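Local coordinates for protein NDP-rhamnosyltransferase (Saccharopolyspora spinosa, PDB 3TSA) that belongs to the GT-B glycosyltransferases, enzymes built of two Rossmann-like domains that face each other across a cleft, at residues A83-W88 / A149-D154; H141-D146 / Y315-D320. All coordinates share one frame; numbering follows the deposited sequence.

Contact 1. Residues A83-W88 / A149-D154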
ATOM      1  N   ALA A  83      -2.188  41.082   2.239  1.00 26.07           N
ATOM      2  CA  ALA A  83      -0.985  40.265   2.348  1.00 23.28           C
ATOM      3  C   ALA A  83      -1.437  38.836   2.110  1.00 21.01           C
ATOM      4  O   ALA A  83      -0.661  38.047   1.562  1.00 22.28           O
ATOM      5  CB  ALA A  83      -0.339  40.358   3.758  1.00 22.82           C
ATOM      6  N   GLY A  84      -2.643  38.518   2.581  1.00 20.89           N
ATOM      7  CA  GLY A  84      -3.166  37.098   2.551  1.00 19.85           C
ATOM      8  C   GLY A  84      -3.522  36.740   1.113  1.00 20.08           C
ATOM      9  O   GLY A  84      -3.134  35.683   0.578  1.00 18.84           O
ATOM     10  N   ARG A  85      -4.220  37.667   0.454  1.00 21.79           N
ATOM     11  CA  ARG A  85      -4.545  37.531  -0.989  1.00 22.67           C
ATOM     12  C   ARG A  85      -3.279  37.327  -1.795  1.00 23.69           C
ATOM     13  O   ARG A  85      -3.260  36.425  -2.643  1.00 23.11           O
ATOM     14  CB  ARG A  85      -5.328  38.730  -1.573  1.00 23.49           C
ATOM     15  CG  ARG A  85      -6.674  38.904  -1.007  1.00 29.80           C
ATOM     16  CD  ARG A  85      -7.572  39.842  -1.880  1.00 40.46           C
ATOM     17  NE  ARG A  85      -8.651  40.437  -1.060  1.00 48.90           N
ATOM     18  CZ  ARG A  85      -9.671  39.773  -0.477  1.00 52.10           C
ATOM     19  NH1 ARG A  85     -10.598  40.454   0.225  1.00 54.00           N
ATOM     20  NH2 ARG A  85      -9.788  38.444  -0.572  1.00 50.51           N
ATOM     21  N   GLN A  86      -2.222  38.128  -1.583  1.00 23.67           N
ATOM     22  CA  GLN A  86      -0.981  37.962  -2.385  1.00 24.66           C
ATOM     23  C   GLN A  86      -0.339  36.597  -2.214  1.00 23.88           C
ATOM     24  O   GLN A  86       0.181  36.015  -3.169  1.00 23.91           O
ATOM     25  CB  GLN A  86       0.087  38.960  -1.928  1.00 25.54           C
ATOM     26  CG  GLN A  86      -0.003  40.350  -2.547  1.00 33.85           C
ATOM     27  CD  GLN A  86       1.270  41.172  -2.204  1.00 41.93           C
ATOM     28  OE1 GLN A  86       1.627  42.132  -2.883  1.00 47.11           O
ATOM     29  NE2 GLN A  86       1.946  40.770  -1.138  1.00 44.40           N
ATOM     30  N   LEU A  87      -0.324  36.079  -0.976  1.00 21.54           N
ATOM     31  CA  LEU A  87       0.275  34.760  -0.766  1.00 19.15           C
ATOM     32  C   LEU A  87      -0.469  33.731  -1.549  1.00 19.63           C
ATOM     33  O   LEU A  87       0.184  32.907  -2.182  1.00 21.04           O
ATOM     34  CB  LEU A  87       0.251  34.327   0.690  1.00 19.64           C
ATOM     35  CG  LEU A  87       1.264  34.932   1.676  1.00 22.41           C
ATOM     36  CD1 LEU A  87       0.791  34.433   3.071  1.00 20.48           C
ATOM     37  CD2 LEU A  87       2.712  34.539   1.433  1.00 24.00           C
ATOM     38  N   TRP A  88      -1.810  33.733  -1.437  1.00 19.21           N
ATOM     39  CA  TRP A  88      -2.612  32.700  -2.116  1.00 18.65           C
ATOM     40  C   TRP A  88      -2.578  32.941  -3.633  1.00 19.27           C
ATOM     41  O   TRP A  88      -2.502  31.980  -4.387  1.00 19.74           O
ATOM     42  CB  TRP A  88      -4.027  32.644  -1.573  1.00 19.26           C
ATOM     43  CG  TRP A  88      -4.034  32.014  -0.205  1.00 18.31           C
ATOM     44  CD1 TRP A  88      -4.077  32.639   1.016  1.00 17.69           C
ATOM     45  CD2 TRP A  88      -4.008  30.614   0.043  1.00 17.90           C
ATOM     46  NE1 TRP A  88      -4.059  31.679   2.023  1.00 18.37           N
ATOM     47  CE2 TRP A  88      -4.020  30.431   1.454  1.00 16.53           C
ATOM     48  CE3 TRP A  88      -3.948  29.493  -0.794  1.00 16.13           C
ATOM     49  CZ2 TRP A  88      -3.965  29.136   2.036  1.00 19.49           C
ATOM     50  CZ3 TRP A  88      -3.942  28.245  -0.250  1.00 15.82           C
ATOM     51  CH2 TRP A  88      -3.987  28.050   1.148  1.00 19.19           C
ATOM     52  N   ALA A 149     -10.723  28.914  -2.019  1.00 17.89           N
ATOM     53  CA  ALA A 149     -11.778  29.815  -2.591  1.00 18.50           C
ATOM     54  C   ALA A 149     -11.383  31.262  -2.673  1.00 20.55           C
ATOM     55  O   ALA A 149     -11.934  32.072  -3.481  1.00 21.67           O
ATOM     56  CB  ALA A 149     -13.061  29.726  -1.853  1.00 19.03           C
ATOM     57  N   GLY A 150     -10.496  31.836  -1.954  1.00 17.73           N
ATOM     58  CA  GLY A 150     -10.757  33.248  -2.705  1.00 23.17           C
ATOM     59  C   GLY A 150      -9.797  33.639  -3.834  1.00 20.01           C
ATOM     60  O   GLY A 150      -9.942  33.359  -5.069  1.00 21.51           O
ATOM     61  N   PRO A 151      -8.753  34.249  -3.395  1.00 21.27           N
ATOM     62  CA  PRO A 151      -7.555  34.620  -4.134  1.00 20.13           C
ATOM     63  C   PRO A 151      -6.954  33.494  -4.962  1.00 18.54           C
ATOM     64  O   PRO A 151      -6.669  33.708  -6.146  1.00 18.57           O
ATOM     65  CB  PRO A 151      -6.595  35.124  -3.059  1.00 20.86           C
ATOM     66  CG  PRO A 151      -7.300  34.885  -1.756  1.00 24.45           C
ATOM     67  CD  PRO A 151      -8.736  34.693  -1.998  1.00 22.14           C
ATOM     68  N   PHE A 152      -6.826  32.289  -4.405  1.00 18.13           N
ATOM     69  CA  PHE A 152      -6.209  31.177  -5.163  1.00 18.76           C
ATOM     70  C   PHE A 152      -7.087  30.788  -6.368  1.00 19.02           C
ATOM     71  O   PHE A 152      -6.600  30.713  -7.511  1.00 17.71           O
ATOM     72  CB  PHE A 152      -5.900  29.957  -4.250  1.00 19.57           C
ATOM     73  CG  PHE A 152      -5.323  28.763  -5.004  1.00 16.00           C
ATOM     74  CD1 PHE A 152      -6.187  27.917  -5.727  1.00 14.68           C
ATOM     75  CD2 PHE A 152      -3.946  28.493  -4.995  1.00 16.45           C
ATOM     76  CE1 PHE A 152      -5.702  26.811  -6.434  1.00 17.19           C
ATOM     77  CE2 PHE A 152      -3.441  27.377  -5.726  1.00 14.65           C
ATOM     78  CZ  PHE A 152      -4.328  26.549  -6.424  1.00 13.24           C
ATOM     79  N   SER A 153      -8.354  30.539  -6.138  1.00 18.28           N
ATOM     80  CA  SER A 153      -9.169  30.029  -7.206  1.00 19.92           C
ATOM     81  C   SER A 153      -9.368  31.128  -8.275  1.00 20.20           C
ATOM     82  O   SER A 153      -9.376  30.825  -9.502  1.00 18.52           O
ATOM     83  CB  SER A 153     -10.482  29.596  -6.611  1.00 21.15           C
ATOM     84  OG  SER A 153     -11.388  29.382  -7.657  1.00 22.19           O
ATOM     85  N   ASP A 154      -9.449  32.380  -7.835  1.00 19.48           N
ATOM     86  CA  ASP A 154      -9.605  33.489  -8.801  1.00 20.45           C
ATOM     87  C   ASP A 154      -8.380  33.639  -9.684  1.00 18.25           C
ATOM     88  O   ASP A 154      -8.537  33.941 -10.894  1.00 18.92           O
ATOM     89  CB  ASP A 154      -9.827  34.799  -8.052  1.00 21.42           C
ATOM     90  CG  ASP A 154     -11.292  34.977  -7.613  1.00 23.70           C
ATOM     91  OD1 ASP A 154     -12.181  34.145  -7.960  1.00 26.08           O
ATOM     92  OD2 ASP A 154     -11.545  35.940  -6.868  1.00 31.23           O
TER
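The guanidinium group of R85 receives P151 at its edge, near its own plane, with P151 CD 4.1 Å from R85 NH2. W88 and F152 meet obliquely, their side chains crossing at about a right angle: F152 CB touches the six-membered ring of W88, 4.0 Å from W88 CE3, and F152 CD2 rests 3.8 Å from W88 O, with no ring-to-ring stack between them.

P151 lies against the face of helix 82-113 made by R85 and W88, one turn apart. Its ring carbon CB packs 3.9 Å from W88 CB and 3.6 Å from R85 O, while P151 CG fills in against R85 CA. The extended run of R85 from CG to NE spans the pyrrolidine, letting R85 CG meet P151 CG and R85 NH2 meet P151 CD; the two side chains cross at about a right angle. F152 has its CG anti to the backbone N (chi1 177°), a setting that carries the phenyl ring past W88 O; further along it touches T91 and A92 of the same helix.

P151 opens helix 151-166, directly after G150 at the N-cap, a place where a proline's missing N-H costs no helical bond. The first turn closes with D154 N bonded to G150 O at 3.0 Å.

No hydrogen bond or salt bridge crosses here: R85 NH2 stays 7.0 Å from D154 OD2, and W88 NE1 spends its N-H on F76 O. R85, exposed to solvent, lays its CB and CG on the proline. These two helix ends therefore meet by van der Waals packing of carbons, with the carbonyls of R85 and W88 also touched by carbon.

Contact 2. Residues H141-D146 / Y315-D320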
ATOM      1  N   HIS A 141      -9.782  16.091  -4.995  1.00 13.96           N
ATOM      2  CA  HIS A 141      -9.608  15.557  -3.626  1.00 14.15           C
ATOM      3  C   HIS A 141      -8.997  16.580  -2.668  1.00 15.22           C
ATOM      4  O   HIS A 141      -7.854  17.006  -2.859  1.00 13.42           O
ATOM      5  CB  HIS A 141      -8.693  14.313  -3.696  1.00 15.32           C
ATOM      6  CG  HIS A 141      -8.730  13.478  -2.460  1.00 19.32           C
ATOM      7  ND1 HIS A 141      -7.991  13.804  -1.345  1.00 22.81           N
ATOM      8  CD2 HIS A 141      -9.432  12.359  -2.139  1.00 20.97           C
ATOM      9  CE1 HIS A 141      -8.230  12.917  -0.389  1.00 20.58           C
ATOM     10  NE2 HIS A 141      -9.110  12.042  -0.833  1.00 19.78           N
ATOM     11  N   ARG A 142      -9.729  16.937  -1.615  1.00 13.51           N
ATOM     12  CA  ARG A 142      -9.192  17.776  -0.567  1.00 13.96           C
ATOM     13  C   ARG A 142      -8.331  16.941   0.353  1.00 14.10           C
ATOM     14  O   ARG A 142      -8.676  15.798   0.682  1.00 17.18           O
ATOM     15  CB  ARG A 142     -10.341  18.361   0.255  1.00 14.12           C
ATOM     16  CG  ARG A 142     -11.016  19.448  -0.558  1.00 11.84           C
ATOM     17  CD  ARG A 142     -12.295  19.945   0.132  1.00 14.40           C
ATOM     18  NE  ARG A 142     -12.760  21.144  -0.651  1.00 11.95           N
ATOM     19  CZ  ARG A 142     -14.070  21.443  -0.760  1.00 14.90           C
ATOM     20  NH1 ARG A 142     -15.015  20.728  -0.072  1.00 10.90           N
ATOM     21  NH2 ARG A 142     -14.444  22.472  -1.560  1.00 16.90           N
ATOM     22  N   TRP A 143      -7.227  17.536   0.805  1.00 15.76           N
ATOM     23  CA  TRP A 143      -6.455  16.845   1.871  1.00 14.74           C
ATOM     24  C   TRP A 143      -7.002  17.157   3.265  1.00 16.40           C
ATOM     25  O   TRP A 143      -6.713  16.440   4.252  1.00 17.45           O
ATOM     26  CB  TRP A 143      -4.970  17.191   1.740  1.00 16.87           C
ATOM     27  CG  TRP A 143      -4.781  18.659   2.046  1.00 19.44           C
ATOM     28  CD1 TRP A 143      -4.638  19.205   3.279  1.00 22.70           C
ATOM     29  CD2 TRP A 143      -4.912  19.726   1.137  1.00 21.47           C
ATOM     30  NE1 TRP A 143      -4.604  20.572   3.197  1.00 26.02           N
ATOM     31  CE2 TRP A 143      -4.767  20.931   1.890  1.00 25.38           C
ATOM     32  CE3 TRP A 143      -5.067  19.804  -0.256  1.00 25.03           C
ATOM     33  CZ2 TRP A 143      -4.812  22.186   1.312  1.00 25.41           C
ATOM     34  CZ3 TRP A 143      -5.113  21.061  -0.848  1.00 30.49           C
ATOM     35  CH2 TRP A 143      -4.985  22.254  -0.048  1.00 31.82           C
ATOM     36  N   GLY A 144      -7.799  18.216   3.372  1.00 15.11           N
ATOM     37  CA  GLY A 144      -8.309  18.620   4.682  1.00 13.28           C
ATOM     38  C   GLY A 144      -9.027  19.978   4.581  1.00 14.62           C
ATOM     39  O   GLY A 144      -9.884  20.138   3.740  1.00 13.42           O
ATOM     40  N   VAL A 145      -8.669  20.918   5.456  1.00 13.40           N
ATOM     41  CA  VAL A 145      -9.235  22.287   5.378  1.00 12.78           C
ATOM     42  C   VAL A 145      -8.784  22.894   4.041  1.00 12.84           C
ATOM     43  O   VAL A 145      -7.616  22.708   3.621  1.00 15.03           O
ATOM     44  CB  VAL A 145      -8.774  23.138   6.572  1.00 14.84           C
ATOM     45  CG1 VAL A 145      -9.259  24.579   6.405  1.00 15.20           C
ATOM     46  CG2 VAL A 145      -9.350  22.553   7.864  1.00 13.98           C
ATOM     47  N   ASP A 146      -9.726  23.488   3.326  1.00 13.50           N
ATOM     48  CA  ASP A 146      -9.463  23.934   1.910  1.00 11.96           C
ATOM     49  C   ASP A 146      -9.685  25.439   1.895  1.00 12.79           C
ATOM     50  O   ASP A 146     -10.828  25.884   1.849  1.00 14.87           O
ATOM     51  CB  ASP A 146     -10.473  23.220   0.971  1.00 12.14           C
ATOM     52  CG  ASP A 146     -10.307  23.651  -0.508  1.00 14.96           C
ATOM     53  OD1 ASP A 146      -9.470  24.556  -0.814  1.00 15.02           O
ATOM     54  OD2 ASP A 146     -10.981  23.067  -1.358  1.00 17.47           O
ATOM     55  N   TYR A 315       1.675  27.710   8.001  1.00 11.42           N
ATOM     56  CA  TYR A 315       1.469  28.126   6.644  1.00 13.87           C
ATOM     57  C   TYR A 315       0.207  27.470   6.058  1.00 12.49           C
ATOM     58  O   TYR A 315      -0.427  26.615   6.709  1.00 11.81           O
ATOM     59  CB  TYR A 315       2.712  27.845   5.776  1.00 10.63           C
ATOM     60  CG  TYR A 315       3.213  26.392   5.687  1.00 17.26           C
ATOM     61  CD1 TYR A 315       2.357  25.237   5.760  1.00 20.64           C
ATOM     62  CD2 TYR A 315       4.573  26.188   5.437  1.00 23.23           C
ATOM     63  CE1 TYR A 315       2.911  23.947   5.621  1.00 21.63           C
ATOM     64  CE2 TYR A 315       5.078  24.961   5.258  1.00 29.15           C
ATOM     65  CZ  TYR A 315       4.273  23.851   5.367  1.00 26.18           C
ATOM     66  OH  TYR A 315       4.855  22.619   5.179  1.00 28.10           O
ATOM     67  N   PHE A 316      -0.137  27.884   4.836  1.00 13.39           N
ATOM     68  CA  PHE A 316      -1.290  27.328   4.081  1.00 14.88           C
ATOM     69  C   PHE A 316      -2.586  27.238   4.880  1.00 11.96           C
ATOM     70  O   PHE A 316      -3.078  28.281   5.331  1.00 14.04           O
ATOM     71  CB  PHE A 316      -0.876  26.060   3.339  1.00 16.57           C
ATOM     72  CG  PHE A 316       0.165  26.342   2.303  1.00 24.34           C
ATOM     73  CD1 PHE A 316      -0.139  27.163   1.190  1.00 27.01           C
ATOM     74  CD2 PHE A 316       1.507  25.966   2.512  1.00 31.14           C
ATOM     75  CE1 PHE A 316       0.870  27.535   0.230  1.00 26.25           C
ATOM     76  CE2 PHE A 316       2.536  26.341   1.569  1.00 35.98           C
ATOM     77  CZ  PHE A 316       2.190  27.121   0.419  1.00 34.86           C
ATOM     78  N   ASP A 317      -3.121  26.020   5.060  1.00 12.33           N
ATOM     79  CA  ASP A 317      -4.429  25.812   5.692  1.00 11.25           C
ATOM     80  C   ASP A 317      -4.319  25.675   7.175  1.00 12.53           C
ATOM     81  O   ASP A 317      -5.359  25.543   7.869  1.00 12.22           O
ATOM     82  CB  ASP A 317      -5.025  24.466   5.131  1.00 11.36           C
ATOM     83  CG  ASP A 317      -4.101  23.306   5.324  1.00 20.21           C
ATOM     84  OD1 ASP A 317      -2.885  23.429   5.088  1.00 26.36           O
ATOM     85  OD2 ASP A 317      -4.585  22.208   5.666  1.00 18.04           O
ATOM     86  N   GLN A 318      -3.096  25.818   7.722  1.00 12.74           N
ATOM     87  CA  GLN A 318      -2.893  25.452   9.152  1.00 13.27           C
ATOM     88  C   GLN A 318      -3.550  26.394  10.154  1.00 11.81           C
ATOM     89  O   GLN A 318      -4.014  25.941  11.215  1.00 10.35           O
ATOM     90  CB  GLN A 318      -1.395  25.262   9.523  1.00 12.45           C
ATOM     91  CG  GLN A 318      -0.811  24.076   8.704  1.00 12.79           C
ATOM     92  CD  GLN A 318       0.655  23.999   8.791  1.00 17.00           C
ATOM     93  OE1 GLN A 318       1.304  24.969   9.206  1.00 12.61           O
ATOM     94  NE2 GLN A 318       1.215  22.836   8.373  1.00 16.06           N
ATOM     95  N   PHE A 319      -3.595  27.696   9.847  1.00 11.67           N
ATOM     96  CA  PHE A 319      -4.299  28.680  10.697  1.00 11.22           C
ATOM     97  C   PHE A 319      -5.754  28.449  10.813  1.00 12.10           C
ATOM     98  O   PHE A 319      -6.289  28.552  11.885  1.00 11.82           O
ATOM     99  CB  PHE A 319      -4.006  30.132  10.148  1.00 10.79           C
ATOM    100  CG  PHE A 319      -2.517  30.403  10.200  1.00 11.50           C
ATOM    101  CD1 PHE A 319      -1.958  30.810  11.422  1.00 12.87           C
ATOM    102  CD2 PHE A 319      -1.707  30.162   9.076  1.00 10.89           C
ATOM    103  CE1 PHE A 319      -0.503  30.984  11.534  1.00 11.01           C
ATOM    104  CE2 PHE A 319      -0.272  30.332   9.180  1.00 13.92           C
ATOM    105  CZ  PHE A 319       0.299  30.682  10.409  1.00 12.36           C
ATOM    106  N   ASP A 320      -6.421  28.173   9.672  1.00 11.68           N
ATOM    107  CA  ASP A 320      -7.833  27.805   9.673  1.00 11.77           C
ATOM    108  C   ASP A 320      -8.095  26.568  10.490  1.00 11.32           C
ATOM    109  O   ASP A 320      -8.971  26.608  11.364  1.00 12.28           O
ATOM    110  CB  ASP A 320      -8.283  27.612   8.211  1.00 10.62           C
ATOM    111  CG  ASP A 320      -8.348  28.956   7.489  1.00 16.94           C
ATOM    112  OD1 ASP A 320      -9.351  29.671   7.754  1.00 17.59           O
ATOM    113  OD2 ASP A 320      -7.449  29.277   6.727  1.00 17.42           O
TER
HETATM  114  O   HOH W   1      -6.219  20.654   6.881  1.00 14.70           O
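W143 points the edge of its indole at the D317 carboxylate, the ring and carboxylate planes standing 89° apart. Its NE1 gives a nearly straight hydrogen bond to D317 OD2 at 3.0 Å. The oxygen lies almost in the indole plane, yet the N-H reaches it from above the carboxylate plane, 68° out of it, instead of arriving in the plane of the acid. D317 is placed for this by a first torsion that tucks CG between its backbone N and carbonyl carbon (chi1 55°), and W143, whose ring also meets the inclined ring of H14, has the same kind of setting.

A water accepts from V145 N at 2.8 Å and donates to D317 OD2 at 2.6 Å. OD2 of the buried D317 thus takes one direct bond from W143 and one through this water. Beside them D317 CB rests 3.5 Å from V145 O. D320, three residues after D317 and in the first turn of helix 318-327, packs its CB on V145 CG1 at 3.7 Å. A magnesium ion lies about 10 Å from the V145 side chain.

Each loop is braced from within. D146 OD2 receives R142 NE through its anti lone pair, a salt bridge of 2.7 Å, and R142 NH1 reaches on to D180. Across the contact, a type II' turn, closed by Q318 N to Y315 O and backed by Y315 N to Q318 OE1, delivers D317 to the start of the helix.

One segment is the loop leaving strand 138-141 of the N-terminal domain; the other follows strand 309-311 of the C-terminal domain. Loops at the C-terminal ends of parallel strands, brought together between two Rossmann-like domains, are the hallmark of the GT-B cleft.

How the contacts relate
Contact 1 and contact 2 have centres 13 Å apart and alternate along the chain: 83-88, then 141-146, 149-154 and finally 315-320. The loop from strand 138-141 of the seven-stranded sheet supplies 141-146 and runs on into helix 151-166, so both contacts hang from one connection of the N-terminal domain. Contact 1 stays within that domain, joining two of its helices, whereas contact 2 crosses to the C-terminal domain and its six-stranded sheet. They touch directly where W88 CZ2 packs 3.5 Å from F316 O. Packing near the domain interface is thus continuous from helix 82-113 to the turn at 315-318.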